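Local coordinates for protein L-iditol 2-dehydrogenase (Clostridium scindens, PDB 4OH1) that probably acts as a zinc-dependent, NAD+-linked L-iditol 2-dehydrogenase of the zinc-containing alcohol dehydrogenase family, at residues A[30-41]-A[76-87]. Numbering follows the deposited sequence.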
ATOM      1  N   GLU A  30      -5.209  26.416 -34.713  1.00 49.06           N
ATOM      2  CA  GLU A  30      -6.282  25.646 -35.317  1.00 50.04           C
ATOM      3  C   GLU A  30      -6.151  24.224 -34.856  1.00 48.08           C
ATOM      4  O   GLU A  30      -5.091  23.677 -34.903  1.00 52.70           O
ATOM      5  CB  GLU A  30      -6.137  25.699 -36.857  1.00 54.23           C
ATOM      6  CG  GLU A  30      -6.669  26.987 -37.519  1.00 58.75           C
ATOM      7  CD  GLU A  30      -8.094  27.298 -37.082  1.00 64.46           C
ATOM      8  OE1 GLU A  30      -8.820  26.344 -36.739  1.00 72.01           O
ATOM      9  OE2 GLU A  30      -8.507  28.476 -37.047  1.00 65.55           O
ATOM     10  N   PRO A  31      -7.215  23.613 -34.378  1.00 48.00           N
ATOM     11  CA  PRO A  31      -7.052  22.233 -33.923  1.00 48.25           C
ATOM     12  C   PRO A  31      -7.167  21.196 -35.028  1.00 51.45           C
ATOM     13  O   PRO A  31      -8.058  21.288 -35.839  1.00 48.91           O
ATOM     14  CB  PRO A  31      -8.225  22.049 -32.998  1.00 48.03           C
ATOM     15  CG  PRO A  31      -9.236  23.044 -33.491  1.00 48.73           C
ATOM     16  CD  PRO A  31      -8.491  24.198 -33.966  1.00 47.76           C
ATOM     17  N   LYS A  32      -6.296  20.193 -35.010  1.00 54.08           N
ATOM     18  CA  LYS A  32      -6.464  18.997 -35.848  1.00 54.67           C
ATOM     19  C   LYS A  32      -7.633  18.166 -35.327  1.00 52.88           C
ATOM     20  O   LYS A  32      -8.328  18.605 -34.418  1.00 48.66           O
ATOM     21  CB  LYS A  32      -5.234  18.124 -35.799  1.00 56.46           C
ATOM     22  CG  LYS A  32      -3.963  18.812 -36.055  1.00 60.71           C
ATOM     23  CD  LYS A  32      -2.883  17.758 -36.270  1.00 68.99           C
ATOM     24  CE  LYS A  32      -1.496  18.288 -36.029  1.00 72.07           C
ATOM     25  NZ  LYS A  32      -1.336  19.660 -36.574  1.00 77.45           N
ATOM     26  N   ASP A  33      -7.851  16.972 -35.899  1.00 52.64           N
ATOM     27  CA  ASP A  33      -9.054  16.132 -35.593  1.00 53.89           C
ATOM     28  C   ASP A  33      -9.215  15.753 -34.096  1.00 50.58           C
ATOM     29  O   ASP A  33     -10.337  15.754 -33.555  1.00 48.48           O
ATOM     30  CB  ASP A  33      -9.052  14.837 -36.436  1.00 56.08           C
ATOM     31  CG  ASP A  33      -9.216  15.102 -37.944  1.00 59.96           C
ATOM     32  OD1 ASP A  33      -9.593  16.214 -38.333  1.00 59.53           O
ATOM     33  OD2 ASP A  33      -8.960  14.190 -38.743  1.00 62.84           O
ATOM     34  N   GLU A  34      -8.092  15.460 -33.451  1.00 46.58           N
ATOM     35  CA  GLU A  34      -8.113  15.066 -32.059  1.00 49.27           C
ATOM     36  C   GLU A  34      -7.813  16.181 -31.066  1.00 48.62           C
ATOM     37  O   GLU A  34      -7.653  15.900 -29.864  1.00 43.70           O
ATOM     38  CB  GLU A  34      -7.158  13.901 -31.849  1.00 51.25           C
ATOM     39  CG  GLU A  34      -7.558  12.711 -32.687  1.00 53.09           C
ATOM     40  CD  GLU A  34      -6.802  11.478 -32.334  1.00 53.08           C
ATOM     41  OE1 GLU A  34      -6.019  11.464 -31.356  1.00 52.85           O
ATOM     42  OE2 GLU A  34      -6.985  10.503 -33.055  1.00 58.74           O
ATOM     43  N   GLU A  35      -7.774  17.426 -31.556  1.00 43.48           N
ATOM     44  CA  GLU A  35      -7.368  18.556 -30.748  1.00 42.32           C
ATOM     45  C   GLU A  35      -8.542  19.436 -30.448  1.00 40.31           C
ATOM     46  O   GLU A  35      -9.593  19.285 -31.036  1.00 39.90           O
ATOM     47  CB  GLU A  35      -6.283  19.370 -31.450  1.00 44.76           C
ATOM     48  CG  GLU A  35      -4.940  18.681 -31.449  1.00 46.52           C
ATOM     49  CD  GLU A  35      -3.862  19.424 -32.245  1.00 50.88           C
ATOM     50  OE1 GLU A  35      -4.141  20.246 -33.141  1.00 57.41           O
ATOM     51  OE2 GLU A  35      -2.692  19.149 -31.971  1.00 59.84           O
ATOM     52  N   ILE A  36      -8.342  20.365 -29.516  1.00 40.17           N
ATOM     53  CA  ILE A  36      -9.397  21.198 -28.983  1.00 39.30           C
ATOM     54  C   ILE A  36      -8.762  22.542 -28.757  1.00 42.49           C
ATOM     55  O   ILE A  36      -7.649  22.632 -28.215  1.00 42.19           O
ATOM     56  CB  ILE A  36      -9.884  20.649 -27.621  1.00 41.84           C
ATOM     57  CG1 ILE A  36     -10.448  19.241 -27.782  1.00 44.28           C
ATOM     58  CG2 ILE A  36     -10.937  21.538 -27.044  1.00 40.93           C
ATOM     59  CD1 ILE A  36     -11.085  18.722 -26.561  1.00 45.23           C
ATOM     60  N   ARG A  37      -9.464  23.602 -29.137  1.00 43.97           N
ATOM     61  CA  ARG A  37      -9.002  24.924 -28.853  1.00 41.67           C
ATOM     62  C   ARG A  37      -9.829  25.491 -27.717  1.00 40.58           C
ATOM     63  O   ARG A  37     -11.064  25.394 -27.700  1.00 39.19           O
ATOM     64  CB  ARG A  37      -9.106  25.810 -30.075  1.00 47.33           C
ATOM     65  CG  ARG A  37      -8.604  27.211 -29.789  1.00 52.60           C
ATOM     66  CD  ARG A  37      -9.381  28.229 -30.592  1.00 57.32           C
ATOM     67  NE  ARG A  37      -8.945  28.159 -31.934  1.00 55.36           N
ATOM     68  CZ  ARG A  37      -9.691  28.400 -33.011  1.00 58.52           C
ATOM     69  NH1 ARG A  37     -10.972  28.748 -32.951  1.00 57.51           N
ATOM     70  NH2 ARG A  37      -9.112  28.279 -34.180  1.00 54.08           N
ATOM     71  N   ILE A  38      -9.109  26.081 -26.768  1.00 36.88           N
ATOM     72  CA  ILE A  38      -9.667  26.695 -25.592  1.00 41.45           C
ATOM     73  C   ILE A  38      -9.594  28.168 -25.738  1.00 37.93           C
ATOM     74  O   ILE A  38      -8.567  28.721 -26.102  1.00 36.80           O
ATOM     75  CB  ILE A  38      -8.803  26.403 -24.264  1.00 45.82           C
ATOM     76  CG1 ILE A  38      -8.605  24.944 -24.025  1.00 51.37           C
ATOM     77  CG2 ILE A  38      -9.452  26.966 -23.047  1.00 50.50           C
ATOM     78  CD1 ILE A  38      -9.842  24.187 -24.333  1.00 56.01           C
ATOM     79  N   LYS A  39     -10.647  28.820 -25.347  1.00 38.69           N
ATOM     80  CA  LYS A  39     -10.554  30.206 -25.094  1.00 41.90           C
ATOM     81  C   LYS A  39     -10.166  30.330 -23.615  1.00 41.62           C
ATOM     82  O   LYS A  39     -10.948  29.947 -22.735  1.00 40.91           O
ATOM     83  CB  LYS A  39     -11.884  30.869 -25.289  1.00 45.72           C
ATOM     84  CG  LYS A  39     -11.743  32.318 -25.279  1.00 52.00           C
ATOM     85  CD  LYS A  39     -12.975  33.045 -24.868  1.00 59.69           C
ATOM     86  CE  LYS A  39     -12.721  34.517 -25.155  1.00 65.35           C
ATOM     87  NZ  LYS A  39     -13.827  35.312 -24.625  1.00 77.42           N
ATOM     88  N   VAL A  40      -9.010  30.940 -23.351  1.00 39.12           N
ATOM     89  CA  VAL A  40      -8.483  30.939 -22.012  1.00 38.33           C
ATOM     90  C   VAL A  40      -9.103  32.089 -21.266  1.00 38.57           C
ATOM     91  O   VAL A  40      -9.119  33.202 -21.740  1.00 35.84           O
ATOM     92  CB  VAL A  40      -6.979  31.028 -22.011  1.00 37.25           C
ATOM     93  CG1 VAL A  40      -6.442  30.909 -20.575  1.00 39.93           C
ATOM     94  CG2 VAL A  40      -6.394  29.900 -22.836  1.00 39.48           C
ATOM     95  N   VAL A  41      -9.620  31.796 -20.077  1.00 38.13           N
ATOM     96  CA  VAL A  41     -10.247  32.823 -19.245  1.00 38.39           C
ATOM     97  C   VAL A  41      -9.360  33.225 -18.045  1.00 37.40           C
ATOM     98  O   VAL A  41      -9.161  34.406 -17.784  1.00 37.93           O
ATOM     99  CB  VAL A  41     -11.633  32.358 -18.799  1.00 38.84           C
ATOM    100  CG1 VAL A  41     -12.263  33.358 -17.774  1.00 37.84           C
ATOM    101  CG2 VAL A  41     -12.491  32.158 -20.008  1.00 39.06           C
ATOM    102  N   LEU A  76      -4.238  26.893 -16.233  1.00 33.91           N
ATOM    103  CA  LEU A  76      -5.303  27.673 -16.934  1.00 36.79           C
ATOM    104  C   LEU A  76      -6.655  27.000 -16.922  1.00 36.06           C
ATOM    105  O   LEU A  76      -6.793  25.736 -16.863  1.00 34.10           O
ATOM    106  CB  LEU A  76      -4.928  27.986 -18.381  1.00 40.21           C
ATOM    107  CG  LEU A  76      -4.853  26.737 -19.282  1.00 43.26           C
ATOM    108  CD1 LEU A  76      -5.236  27.035 -20.669  1.00 46.72           C
ATOM    109  CD2 LEU A  76      -3.486  26.113 -19.229  1.00 42.04           C
ATOM    110  N   SER A  77      -7.663  27.857 -16.938  1.00 32.92           N
ATOM    111  CA  SER A  77      -9.030  27.410 -17.129  1.00 35.03           C
ATOM    112  C   SER A  77      -9.630  28.231 -18.268  1.00 35.09           C
ATOM    113  O   SER A  77      -9.210  29.331 -18.492  1.00 36.78           O
ATOM    114  CB  SER A  77      -9.842  27.636 -15.855  1.00 33.13           C
ATOM    115  OG  SER A  77      -9.828  28.989 -15.531  1.00 33.79           O
ATOM    116  N   GLY A  78     -10.618  27.693 -18.957  1.00 37.40           N
ATOM    117  CA  GLY A  78     -11.400  28.483 -19.862  1.00 39.43           C
ATOM    118  C   GLY A  78     -12.533  27.675 -20.438  1.00 43.98           C
ATOM    119  O   GLY A  78     -13.049  26.778 -19.784  1.00 38.66           O
ATOM    120  N   VAL A  79     -12.908  28.004 -21.680  1.00 44.85           N
ATOM    121  CA  VAL A  79     -14.092  27.425 -22.326  1.00 40.81           C
ATOM    122  C   VAL A  79     -13.661  26.896 -23.706  1.00 39.65           C
ATOM    123  O   VAL A  79     -12.864  27.517 -24.398  1.00 39.32           O
ATOM    124  CB  VAL A  79     -15.178  28.482 -22.437  1.00 45.16           C
ATOM    125  CG1 VAL A  79     -16.385  27.929 -23.070  1.00 50.35           C
ATOM    126  CG2 VAL A  79     -15.560  28.985 -21.055  1.00 47.56           C
ATOM    127  N   ILE A  80     -14.157  25.732 -24.090  1.00 38.43           N
ATOM    128  CA  ILE A  80     -13.889  25.190 -25.394  1.00 38.74           C
ATOM    129  C   ILE A  80     -14.460  26.130 -26.483  1.00 42.52           C
ATOM    130  O   ILE A  80     -15.616  26.528 -26.431  1.00 38.83           O
ATOM    131  CB  ILE A  80     -14.472  23.804 -25.555  1.00 39.96           C
ATOM    132  CG1 ILE A  80     -13.802  22.839 -24.567  1.00 39.24           C
ATOM    133  CG2 ILE A  80     -14.270  23.314 -26.995  1.00 42.74           C
ATOM    134  CD1 ILE A  80     -14.021  21.340 -24.844  1.00 38.72           C
ATOM    135  N   ASP A  81     -13.597  26.468 -27.434  1.00 41.86           N
ATOM    136  CA  ASP A  81     -13.884  27.388 -28.512  1.00 43.38           C
ATOM    137  C   ASP A  81     -14.049  26.662 -29.852  1.00 43.92           C
ATOM    138  O   ASP A  81     -14.791  27.114 -30.691  1.00 44.78           O
ATOM    139  CB  ASP A  81     -12.718  28.339 -28.655  1.00 45.16           C
ATOM    140  CG  ASP A  81     -12.965  29.402 -29.675  1.00 49.69           C
ATOM    141  OD1 ASP A  81     -13.871  30.222 -29.422  1.00 55.20           O
ATOM    142  OD2 ASP A  81     -12.244  29.439 -30.700  1.00 47.04           O
ATOM    143  N   LYS A  82     -13.368  25.541 -30.047  1.00 41.27           N
ATOM    144  CA  LYS A  82     -13.471  24.779 -31.266  1.00 42.06           C
ATOM    145  C   LYS A  82     -12.880  23.387 -31.073  1.00 43.92           C
ATOM    146  O   LYS A  82     -11.874  23.210 -30.365  1.00 42.13           O
ATOM    147  CB  LYS A  82     -12.696  25.476 -32.356  1.00 48.21           C
ATOM    148  CG  LYS A  82     -12.582  24.703 -33.638  1.00 51.05           C
ATOM    149  CD  LYS A  82     -12.145  25.607 -34.774  1.00 56.96           C
ATOM    150  CE  LYS A  82     -11.956  24.849 -36.113  1.00 60.35           C
ATOM    151  NZ  LYS A  82     -11.319  25.768 -37.085  1.00 63.44           N
ATOM    152  N   VAL A  83     -13.520  22.411 -31.695  1.00 45.03           N
ATOM    153  CA  VAL A  83     -13.271  20.994 -31.468  1.00 46.82           C
ATOM    154  C   VAL A  83     -12.981  20.291 -32.824  1.00 47.17           C
ATOM    155  O   VAL A  83     -13.748  20.410 -33.743  1.00 47.76           O
ATOM    156  CB  VAL A  83     -14.553  20.346 -30.835  1.00 50.25           C
ATOM    157  CG1 VAL A  83     -14.320  18.881 -30.561  1.00 55.71           C
ATOM    158  CG2 VAL A  83     -14.904  20.978 -29.525  1.00 51.44           C
ATOM    159  N   GLY A  84     -11.891  19.548 -32.941  1.00 48.41           N
ATOM    160  CA  GLY A  84     -11.714  18.644 -34.078  1.00 48.13           C
ATOM    161  C   GLY A  84     -12.792  17.561 -34.113  1.00 50.31           C
ATOM    162  O   GLY A  84     -13.389  17.207 -33.100  1.00 48.75           O
ATOM    163  N   SER A  85     -13.035  17.013 -35.292  1.00 52.42           N
ATOM    164  CA  SER A  85     -14.070  16.020 -35.471  1.00 52.04           C
ATOM    165  C   SER A  85     -13.884  14.780 -34.599  1.00 51.20           C
ATOM    166  O   SER A  85     -14.854  14.293 -34.049  1.00 57.83           O
ATOM    167  CB  SER A  85     -14.188  15.646 -36.970  1.00 55.77           C
ATOM    168  OG  SER A  85     -12.925  15.328 -37.524  1.00 58.71           O
ATOM    169  N   THR A  86     -12.675  14.268 -34.408  1.00 48.89           N
ATOM    170  CA  THR A  86     -12.550  13.102 -33.532  1.00 49.47           C
ATOM    171  C   THR A  86     -12.914  13.480 -32.083  1.00 48.10           C
ATOM    172  O   THR A  86     -13.654  12.775 -31.367  1.00 47.38           O
ATOM    173  CB  THR A  86     -11.160  12.520 -33.562  1.00 49.02           C
ATOM    174  OG1 THR A  86     -10.846  12.155 -34.893  1.00 49.39           O
ATOM    175  CG2 THR A  86     -11.089  11.275 -32.705  1.00 48.49           C
ATOM    176  N   ALA A  87     -12.442  14.629 -31.657  1.00 46.27           N
ATOM    177  CA  ALA A  87     -12.731  15.030 -30.300  1.00 44.81           C
ATOM    178  C   ALA A  87     -14.221  15.247 -30.064  1.00 45.97           C
ATOM    179  O   ALA A  87     -14.712  14.989 -28.976  1.00 43.79           O
ATOM    180  CB  ALA A  87     -11.951  16.263 -29.956  1.00 43.60           C
TER
HETATM  181  O   HOH W   1     -11.285  17.891 -37.345  1.00 56.89           O
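Arg37 faces two residues at once, Asp81 and Lys82, at a classic beta bulge between antiparallel strands. Its carbonyl O accepts from Asp81 N at 2.8 Å and from Lys82 N at a longer 3.3 Å. Arg37 N returns a nearly straight bond to Lys82 O.

The bulge puts both side chains beside the Arg37 guanidinium. Asp81 OD2 forms a salt bridge with Arg37 NH1 at 2.7 Å, close to the guanidinium plane, although the carboxylate is turned 41° from that plane. Lys82 CB lies over one guanidinium face. The lysine chain leaves with CG anti to the backbone N (chi1 173°) and stays extended, passing Pro31 CG and bringing NZ to a 2.6 Å salt bridge with Glu30 OE1. Glu30 OE2 pairs with Arg37 NH2 in the guanidinium plane, and Arg37 NH2 also bonds Pro29 O. The two oxygens of the Glu30 carboxylate thus hold both cations, Lys82 by OE1 and Arg37 by OE2.

These strands belong to the GroES-like domain of the zinc-dependent dehydrogenase. Strand 133-137 pairs with the other edge of strand 35-44. The opposite face from Arg37 is apolar: Ile36 CG2 packs on Ile80 CG2, 3.8 Å away, and Ile141 adjoins Ile36 and Ile38.

Beyond the bulge, Lys39 and Val79 exchange two backbone bonds. Val40 CG2 rests on Leu76 CD1, and the Leu76 side chain lies about 6 Å from those of the zinc ligands His74 and Glu75. At the far end, Gly84 is the N-cap residue of helix 85-89. Its N bonds Glu35 O. Asp33 O takes Ala87 N at 3.0 Å, and a water links Asp33 OD1 to Ser85 N.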